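Local coordinates for protein MAR1 Ribonuclease (Caenorhabditis elegans, PDB 2B34) that probably acts as a hydrolase of the isochorismatase family, possibly a ribonuclease, although its natural substrate is not established, at residues Arg48-Pro61 with Leu75-Met89. Residues are numbered along the deposited sequence; the frame is centred on the assembly and turned at random.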
ATOM      1  N   ARG A  48      29.829  10.005   6.912  1.00 19.84           N
ATOM      2  CA  ARG A  48      31.180  10.490   7.223  1.00 20.25           C
ATOM      3  C   ARG A  48      31.176  12.005   7.472  1.00 20.64           C
ATOM      4  O   ARG A  48      31.772  12.487   8.436  1.00 20.58           O
ATOM      5  CB  ARG A  48      32.156  10.126   6.093  1.00 20.23           C
ATOM      6  CG  ARG A  48      33.625  10.473   6.366  1.00 20.52           C
ATOM      7  CD  ARG A  48      34.484  10.397   5.093  1.00 20.22           C
ATOM      8  NE  ARG A  48      34.083  11.399   4.104  1.00 20.82           N
ATOM      9  CZ  ARG A  48      33.557  11.134   2.907  1.00 20.60           C
ATOM     10  NH1 ARG A  48      33.376   9.882   2.498  1.00 19.51           N
ATOM     11  NH2 ARG A  48      33.218  12.135   2.109  1.00 20.23           N
ATOM     12  N   ILE A  49      30.488  12.738   6.600  1.00 21.17           N
ATOM     13  CA  ILE A  49      30.361  14.194   6.699  1.00 21.47           C
ATOM     14  C   ILE A  49      29.687  14.612   8.003  1.00 21.60           C
ATOM     15  O   ILE A  49      30.145  15.538   8.680  1.00 21.98           O
ATOM     16  CB  ILE A  49      29.585  14.782   5.476  1.00 21.55           C
ATOM     17  CG1 ILE A  49      30.385  14.614   4.174  1.00 22.01           C
ATOM     18  CG2 ILE A  49      29.193  16.249   5.701  1.00 21.55           C
ATOM     19  CD1 ILE A  49      31.802  15.176   4.213  1.00 23.57           C
ATOM     20  N   LEU A  50      28.614  13.909   8.358  1.00 21.58           N
ATOM     21  CA  LEU A  50      27.796  14.263   9.518  1.00 21.52           C
ATOM     22  C   LEU A  50      28.210  13.552  10.806  1.00 21.34           C
ATOM     23  O   LEU A  50      27.549  13.700  11.835  1.00 21.34           O
ATOM     24  CB  LEU A  50      26.311  14.019   9.221  1.00 21.31           C
ATOM     25  CG  LEU A  50      25.716  14.781   8.027  1.00 21.68           C
ATOM     26  CD1 LEU A  50      24.330  14.249   7.672  1.00 20.74           C
ATOM     27  CD2 LEU A  50      25.675  16.286   8.277  1.00 21.21           C
ATOM     28  N   SER A  51      29.311  12.802  10.746  1.00 21.43           N
ATOM     29  CA  SER A  51      29.847  12.059  11.900  1.00 21.53           C
ATOM     30  C   SER A  51      28.830  11.059  12.460  1.00 21.47           C
ATOM     31  O   SER A  51      28.704  10.896  13.677  1.00 21.62           O
ATOM     32  CB  SER A  51      30.330  13.015  13.003  1.00 21.59           C
ATOM     33  OG  SER A  51      31.337  13.890  12.527  1.00 22.20           O
ATOM     34  N   ILE A  52      28.099  10.405  11.559  1.00 21.34           N
ATOM     35  CA  ILE A  52      27.139   9.370  11.929  1.00 21.02           C
ATOM     36  C   ILE A  52      27.849   8.016  11.943  1.00 20.83           C
ATOM     37  O   ILE A  52      28.485   7.644  10.953  1.00 21.08           O
ATOM     38  CB  ILE A  52      25.933   9.350  10.955  1.00 21.20           C
ATOM     39  CG1 ILE A  52      25.085  10.610  11.141  1.00 21.05           C
ATOM     40  CG2 ILE A  52      25.085   8.080  11.126  1.00 20.56           C
ATOM     41  CD1 ILE A  52      24.128  10.888   9.995  1.00 21.30           C
ATOM     42  N   PRO A  53      27.746   7.278  13.067  1.00 20.50           N
ATOM     43  CA  PRO A  53      28.365   5.962  13.194  1.00 20.16           C
ATOM     44  C   PRO A  53      27.930   5.039  12.061  1.00 19.88           C
ATOM     45  O   PRO A  53      26.735   4.936  11.767  1.00 19.75           O
ATOM     46  CB  PRO A  53      27.827   5.450  14.533  1.00 20.26           C
ATOM     47  CG  PRO A  53      27.497   6.670  15.292  1.00 20.40           C
ATOM     48  CD  PRO A  53      27.018   7.658  14.291  1.00 20.36           C
ATOM     49  N   THR A  54      28.904   4.407  11.415  1.00 19.45           N
ATOM     50  CA  THR A  54      28.646   3.481  10.315  1.00 19.01           C
ATOM     51  C   THR A  54      29.094   2.078  10.710  1.00 18.69           C
ATOM     52  O   THR A  54      30.153   1.905  11.318  1.00 18.41           O
ATOM     53  CB  THR A  54      29.366   3.927   9.018  1.00 18.96           C
ATOM     54  OG1 THR A  54      28.972   5.265   8.688  1.00 19.65           O
ATOM     55  CG2 THR A  54      29.020   3.006   7.848  1.00 18.79           C
ATOM     56  N   ILE A  55      28.267   1.091  10.366  1.00 18.37           N
ATOM     57  CA  ILE A  55      28.556  -0.323  10.587  1.00 18.00           C
ATOM     58  C   ILE A  55      28.413  -1.065   9.258  1.00 17.99           C
ATOM     59  O   ILE A  55      27.431  -0.888   8.542  1.00 18.12           O
ATOM     60  CB  ILE A  55      27.586  -0.953  11.640  1.00 18.05           C
ATOM     61  CG1 ILE A  55      27.648  -0.213  12.990  1.00 17.82           C
ATOM     62  CG2 ILE A  55      27.837  -2.465  11.796  1.00 17.72           C
ATOM     63  CD1 ILE A  55      28.866  -0.549  13.870  1.00 17.69           C
ATOM     64  N   VAL A  56      29.400  -1.896   8.936  1.00 17.86           N
ATOM     65  CA  VAL A  56      29.383  -2.693   7.712  1.00 17.68           C
ATOM     66  C   VAL A  56      29.454  -4.177   8.070  1.00 17.82           C
ATOM     67  O   VAL A  56      30.275  -4.582   8.895  1.00 17.58           O
ATOM     68  CB  VAL A  56      30.567  -2.329   6.768  1.00 17.57           C
ATOM     69  CG1 VAL A  56      30.464  -3.076   5.435  1.00 17.55           C
ATOM     70  CG2 VAL A  56      30.633  -0.826   6.522  1.00 17.42           C
ATOM     71  N   THR A  57      28.582  -4.979   7.462  1.00 17.94           N
ATOM     72  CA  THR A  57      28.690  -6.435   7.567  1.00 18.25           C
ATOM     73  C   THR A  57      29.021  -7.061   6.221  1.00 18.63           C
ATOM     74  O   THR A  57      28.645  -6.535   5.167  1.00 18.60           O
ATOM     75  CB  THR A  57      27.406  -7.110   8.123  1.00 18.16           C
ATOM     76  OG1 THR A  57      26.288  -6.826   7.265  1.00 18.06           O
ATOM     77  CG2 THR A  57      27.113  -6.652   9.554  1.00 18.02           C
ATOM     78  N   GLU A  58      29.722  -8.190   6.272  1.00 18.95           N
ATOM     79  CA  GLU A  58      29.983  -9.004   5.090  1.00 19.56           C
ATOM     80  C   GLU A  58      29.554 -10.446   5.361  1.00 20.17           C
ATOM     81  O   GLU A  58      29.973 -11.052   6.351  1.00 19.98           O
ATOM     82  CB  GLU A  58      31.462  -8.936   4.697  1.00 19.38           C
ATOM     83  CG  GLU A  58      31.979  -7.515   4.486  1.00 19.03           C
ATOM     84  CD  GLU A  58      33.447  -7.450   4.104  1.00 19.03           C
ATOM     85  OE1 GLU A  58      34.191  -8.406   4.399  1.00 17.25           O
ATOM     86  OE2 GLU A  58      33.855  -6.427   3.510  1.00 18.58           O
ATOM     87  N   GLN A  59      28.696 -10.972   4.491  1.00 20.87           N
ATOM     88  CA  GLN A  59      28.221 -12.350   4.581  1.00 21.67           C
ATOM     89  C   GLN A  59      29.258 -13.292   3.991  1.00 22.47           C
ATOM     90  O   GLN A  59      29.672 -13.118   2.845  1.00 22.46           O
ATOM     91  CB  GLN A  59      26.884 -12.511   3.844  1.00 21.58           C
ATOM     92  CG  GLN A  59      26.359 -13.957   3.728  1.00 20.80           C
ATOM     93  CD  GLN A  59      25.677 -14.472   4.990  1.00 21.00           C
ATOM     94  OE1 GLN A  59      25.446 -15.674   5.133  1.00 21.29           O
ATOM     95  NE2 GLN A  59      25.339 -13.569   5.899  1.00 20.19           N
ATOM     96  N   TYR A  60      29.670 -14.279   4.785  1.00 23.68           N
ATOM     97  CA  TYR A  60      30.628 -15.309   4.366  1.00 24.79           C
ATOM     98  C   TYR A  60      31.637 -14.805   3.319  1.00 25.29           C
ATOM     99  O   TYR A  60      31.650 -15.292   2.186  1.00 25.31           O
ATOM    100  CB  TYR A  60      29.872 -16.552   3.863  1.00 25.18           C
ATOM    101  CG  TYR A  60      30.733 -17.785   3.643  1.00 25.95           C
ATOM    102  CD1 TYR A  60      31.417 -18.388   4.700  1.00 26.17           C
ATOM    103  CD2 TYR A  60      30.845 -18.358   2.375  1.00 26.62           C
ATOM    104  CE1 TYR A  60      32.204 -19.521   4.492  1.00 26.82           C
ATOM    105  CE2 TYR A  60      31.623 -19.489   2.162  1.00 26.24           C
ATOM    106  CZ  TYR A  60      32.298 -20.064   3.219  1.00 26.41           C
ATOM    107  OH  TYR A  60      33.070 -21.184   3.001  1.00 26.89           O
ATOM    108  N   PRO A  61      32.485 -13.823   3.697  1.00 25.93           N
ATOM    109  CA  PRO A  61      33.403 -13.214   2.727  1.00 26.37           C
ATOM    110  C   PRO A  61      34.412 -14.175   2.073  1.00 26.93           C
ATOM    111  O   PRO A  61      35.048 -13.809   1.088  1.00 27.05           O
ATOM    112  CB  PRO A  61      34.120 -12.130   3.544  1.00 26.33           C
ATOM    113  CG  PRO A  61      33.939 -12.518   4.957  1.00 26.09           C
ATOM    114  CD  PRO A  61      32.623 -13.212   5.033  1.00 26.06           C
ATOM    115  N   LEU A  75      34.075   5.188   3.461  1.00 21.63           N
ATOM    116  CA  LEU A  75      33.788   4.896   4.865  1.00 21.82           C
ATOM    117  C   LEU A  75      34.514   5.835   5.815  1.00 22.06           C
ATOM    118  O   LEU A  75      35.691   6.146   5.612  1.00 21.81           O
ATOM    119  CB  LEU A  75      34.139   3.446   5.210  1.00 21.63           C
ATOM    120  CG  LEU A  75      33.267   2.322   4.652  1.00 21.49           C
ATOM    121  CD1 LEU A  75      33.830   0.988   5.089  1.00 20.23           C
ATOM    122  CD2 LEU A  75      31.799   2.466   5.076  1.00 21.05           C
ATOM    123  N   ALA A  76      33.796   6.277   6.847  1.00 22.54           N
ATOM    124  CA  ALA A  76      34.370   7.072   7.928  1.00 23.13           C
ATOM    125  C   ALA A  76      35.543   6.329   8.565  1.00 23.63           C
ATOM    126  O   ALA A  76      35.589   5.095   8.556  1.00 23.23           O
ATOM    127  CB  ALA A  76      33.313   7.408   8.970  1.00 22.94           C
ATOM    128  N   GLU A  77      36.473   7.099   9.121  1.00 24.46           N
ATOM    129  CA  GLU A  77      37.799   6.613   9.524  1.00 25.81           C
ATOM    130  C   GLU A  77      37.889   5.347  10.392  1.00 26.08           C
ATOM    131  O   GLU A  77      38.751   4.492  10.149  1.00 27.07           O
ATOM    132  CB  GLU A  77      38.600   7.749  10.167  1.00 25.87           C
ATOM    133  CG  GLU A  77      40.080   7.445  10.306  1.00 27.86           C
ATOM    134  CD  GLU A  77      40.934   8.690  10.275  1.00 29.31           C
ATOM    135  OE1 GLU A  77      40.585   9.679  10.955  1.00 29.55           O
ATOM    136  OE2 GLU A  77      41.957   8.675   9.560  1.00 30.68           O
ATOM    137  N   ASN A  78      37.031   5.223  11.400  1.00 26.12           N
ATOM    138  CA  ASN A  78      37.114   4.082  12.320  1.00 25.72           C
ATOM    139  C   ASN A  78      35.934   3.110  12.186  1.00 25.16           C
ATOM    140  O   ASN A  78      35.431   2.589  13.186  1.00 24.94           O
ATOM    141  CB  ASN A  78      37.239   4.576  13.772  1.00 26.16           C
ATOM    142  CG  ASN A  78      38.536   5.338  14.030  1.00 27.03           C
ATOM    143  OD1 ASN A  78      39.633   4.792  13.882  1.00 28.21           O
ATOM    144  ND2 ASN A  78      38.411   6.603  14.435  1.00 27.11           N
ATOM    145  N   THR A  79      35.509   2.868  10.947  1.00 24.35           N
ATOM    146  CA  THR A  79      34.319   2.066  10.665  1.00 23.75           C
ATOM    147  C   THR A  79      34.563   0.564  10.827  1.00 23.42           C
ATOM    148  O   THR A  79      35.412  -0.008  10.139  1.00 23.25           O
ATOM    149  CB  THR A  79      33.747   2.375   9.257  1.00 23.68           C
ATOM    150  OG1 THR A  79      33.309   3.736   9.212  1.00 23.60           O
ATOM    151  CG2 THR A  79      32.566   1.464   8.918  1.00 23.54           C
ATOM    152  N   PRO A  80      33.810  -0.078  11.745  1.00 23.12           N
ATOM    153  CA  PRO A  80      33.879  -1.527  11.916  1.00 22.91           C
ATOM    154  C   PRO A  80      33.305  -2.270  10.712  1.00 22.63           C
ATOM    155  O   PRO A  80      32.318  -1.830  10.118  1.00 22.48           O
ATOM    156  CB  PRO A  80      32.996  -1.783  13.147  1.00 22.76           C
ATOM    157  CG  PRO A  80      32.799  -0.460  13.788  1.00 23.09           C
ATOM    158  CD  PRO A  80      32.844   0.528  12.676  1.00 23.03           C
ATOM    159  N   ILE A  81      33.944  -3.381  10.357  1.00 22.45           N
ATOM    160  CA  ILE A  81      33.438  -4.289   9.337  1.00 22.55           C
ATOM    161  C   ILE A  81      33.448  -5.692   9.923  1.00 22.51           C
ATOM    162  O   ILE A  81      34.513  -6.245  10.204  1.00 22.33           O
ATOM    163  CB  ILE A  81      34.290  -4.261   8.039  1.00 22.47           C
ATOM    164  CG1 ILE A  81      34.244  -2.874   7.384  1.00 22.49           C
ATOM    165  CG2 ILE A  81      33.819  -5.353   7.065  1.00 22.34           C
ATOM    166  CD1 ILE A  81      35.324  -2.637   6.324  1.00 22.65           C
ATOM    167  N   PHE A  82      32.257  -6.258  10.103  1.00 22.64           N
ATOM    168  CA  PHE A  82      32.110  -7.575  10.719  1.00 22.80           C
ATOM    169  C   PHE A  82      31.682  -8.634   9.709  1.00 22.91           C
ATOM    170  O   PHE A  82      30.846  -8.375   8.841  1.00 22.84           O
ATOM    171  CB  PHE A  82      31.099  -7.528  11.869  1.00 22.71           C
ATOM    172  CG  PHE A  82      31.421  -6.510  12.934  1.00 23.47           C
ATOM    173  CD1 PHE A  82      32.623  -6.566  13.637  1.00 23.93           C
ATOM    174  CD2 PHE A  82      30.508  -5.505  13.248  1.00 23.79           C
ATOM    175  CE1 PHE A  82      32.917  -5.624  14.627  1.00 24.59           C
ATOM    176  CE2 PHE A  82      30.789  -4.562  14.233  1.00 24.04           C
ATOM    177  CZ  PHE A  82      31.997  -4.621  14.925  1.00 23.98           C
ATOM    178  N   ASP A  83      32.257  -9.827   9.826  1.00 22.77           N
ATOM    179  CA  ASP A  83      31.797 -10.961   9.030  1.00 23.04           C
ATOM    180  C   ASP A  83      30.719 -11.742   9.783  1.00 22.95           C
ATOM    181  O   ASP A  83      30.646 -11.691  11.012  1.00 22.91           O
ATOM    182  CB  ASP A  83      32.965 -11.870   8.619  1.00 23.23           C
ATOM    183  CG  ASP A  83      33.625 -12.559   9.803  1.00 24.04           C
ATOM    184  OD1 ASP A  83      34.117 -11.862  10.714  1.00 24.12           O
ATOM    185  OD2 ASP A  83      33.666 -13.807   9.807  1.00 25.80           O
ATOM    186  N   LYS A  84      29.880 -12.452   9.036  1.00 22.81           N
ATOM    187  CA  LYS A  84      28.774 -13.211   9.613  1.00 22.77           C
ATOM    188  C   LYS A  84      28.281 -14.294   8.659  1.00 23.01           C
ATOM    189  O   LYS A  84      28.531 -14.235   7.450  1.00 22.96           O
ATOM    190  CB  LYS A  84      27.608 -12.279   9.993  1.00 22.84           C
ATOM    191  CG  LYS A  84      27.023 -11.469   8.828  1.00 22.51           C
ATOM    192  CD  LYS A  84      25.733 -10.765   9.230  1.00 22.48           C
ATOM    193  CE  LYS A  84      25.084 -10.026   8.055  1.00 21.44           C
ATOM    194  NZ  LYS A  84      24.637 -10.938   6.962  1.00 21.33           N
ATOM    195  N   THR A  85      27.575 -15.272   9.220  1.00 23.14           N
ATOM    196  CA  THR A  85      26.868 -16.284   8.442  1.00 23.28           C
ATOM    197  C   THR A  85      25.361 -16.162   8.662  1.00 23.37           C
ATOM    198  O   THR A  85      24.567 -16.542   7.799  1.00 23.41           O
ATOM    199  CB  THR A  85      27.332 -17.706   8.798  1.00 23.44           C
ATOM    200  OG1 THR A  85      27.391 -17.843  10.224  1.00 23.40           O
ATOM    201  CG2 THR A  85      28.711 -17.987   8.203  1.00 23.17           C
ATOM    202  N   LYS A  86      24.980 -15.632   9.826  1.00 23.41           N
ATOM    203  CA  LYS A  86      23.600 -15.247  10.104  1.00 23.49           C
ATOM    204  C   LYS A  86      23.184 -14.142   9.142  1.00 23.05           C
ATOM    205  O   LYS A  86      23.987 -13.276   8.812  1.00 23.00           O
ATOM    206  CB  LYS A  86      23.469 -14.745  11.542  1.00 23.62           C
ATOM    207  CG  LYS A  86      22.852 -15.739  12.519  1.00 24.36           C
ATOM    208  CD  LYS A  86      22.476 -15.056  13.847  1.00 24.57           C
ATOM    209  CE  LYS A  86      21.567 -13.830  13.646  1.00 25.58           C
ATOM    210  NZ  LYS A  86      20.155 -14.185  13.308  1.00 25.55           N
ATOM    211  N   PHE A  87      21.935 -14.170   8.690  1.00 22.77           N
ATOM    212  CA  PHE A  87      21.482 -13.198   7.693  1.00 22.41           C
ATOM    213  C   PHE A  87      21.314 -11.800   8.281  1.00 22.38           C
ATOM    214  O   PHE A  87      21.601 -10.803   7.613  1.00 22.48           O
ATOM    215  CB  PHE A  87      20.212 -13.680   6.982  1.00 22.28           C
ATOM    216  CG  PHE A  87      20.410 -14.943   6.174  1.00 21.99           C
ATOM    217  CD1 PHE A  87      21.613 -15.188   5.513  1.00 21.08           C
ATOM    218  CD2 PHE A  87      19.387 -15.880   6.063  1.00 21.58           C
ATOM    219  CE1 PHE A  87      21.797 -16.350   4.767  1.00 21.51           C
ATOM    220  CE2 PHE A  87      19.563 -17.043   5.315  1.00 21.75           C
ATOM    221  CZ  PHE A  87      20.771 -17.275   4.667  1.00 21.65           C
ATOM    222  N   SER A  88      20.883 -11.731   9.537  1.00 22.05           N
ATOM    223  CA  SER A  88      20.728 -10.445  10.214  1.00 21.95           C
ATOM    224  C   SER A  88      22.061  -9.804  10.602  1.00 21.80           C
ATOM    225  O   SER A  88      22.983 -10.489  11.050  1.00 21.80           O
ATOM    226  CB  SER A  88      19.855 -10.588  11.457  1.00 21.73           C
ATOM    227  OG  SER A  88      19.791  -9.355  12.153  1.00 21.88           O
ATOM    228  N   MET A  89      22.133  -8.483  10.443  1.00 21.53           N
ATOM    229  CA  MET A  89      23.281  -7.684  10.875  1.00 21.27           C
ATOM    230  C   MET A  89      23.370  -7.560  12.392  1.00 21.70           C
ATOM    231  O   MET A  89      24.399  -7.140  12.921  1.00 21.81           O
ATOM    232  CB  MET A  89      23.199  -6.273  10.297  1.00 21.05           C
ATOM    233  CG  MET A  89      23.369  -6.184   8.806  1.00 20.27           C
ATOM    234  SD  MET A  89      23.363  -4.470   8.250  1.00 19.83           S
ATOM    235  CE  MET A  89      24.982  -3.909   8.794  1.00 18.46           C
TER
HETATM  236  O   HOH W   1      31.834   4.907  11.207  1.00 16.55           O
HETATM  237  O   HOH W   2      30.676   6.339   6.533  1.00 20.32           O
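Lys-84 and Thr-57 meet on one face of a parallel strand pair, 54-59 with 81-84, whose segment axes differ in direction by 30°. The pairing rests on alternating backbone bonds, among them Glu-58 N to Phe-82 O (2.8 Å); Tyr-60 N to Lys-84 O is nearly straight (174° at the hydrogen). From CB, Lys-84 places CG between its backbone N and carbonyl carbon (chi1 59°), 3.9 Å from Glu-58 O. CD runs on to 4.2 Å from Thr-57 CB, and CE passes 3.5 Å from Thr-57 OG1. A bend at the last torsion turns NZ toward the backbone of the loop that follows its strand, where it donates to Lys-86 O in the carbonyl plane and to Phe-87 O from above that plane; NZ also forms a salt bridge with Asp-21. A methionine in place of Lys-84 would probably leave Asp-21 without this countercharge and the loop at Lys-86 and Phe-87 less firmly held. Met-89 CG lies 3.4 Å from Thr-57 OG1, and that hydroxyl is hydrogen-bonded to Asp-21. Within this chain strand 81-84 is an outermost strand of the parallel sheet, with 54-59 between it and 15-20, while helix 33-49 packs against Thr-54 and Leu-75.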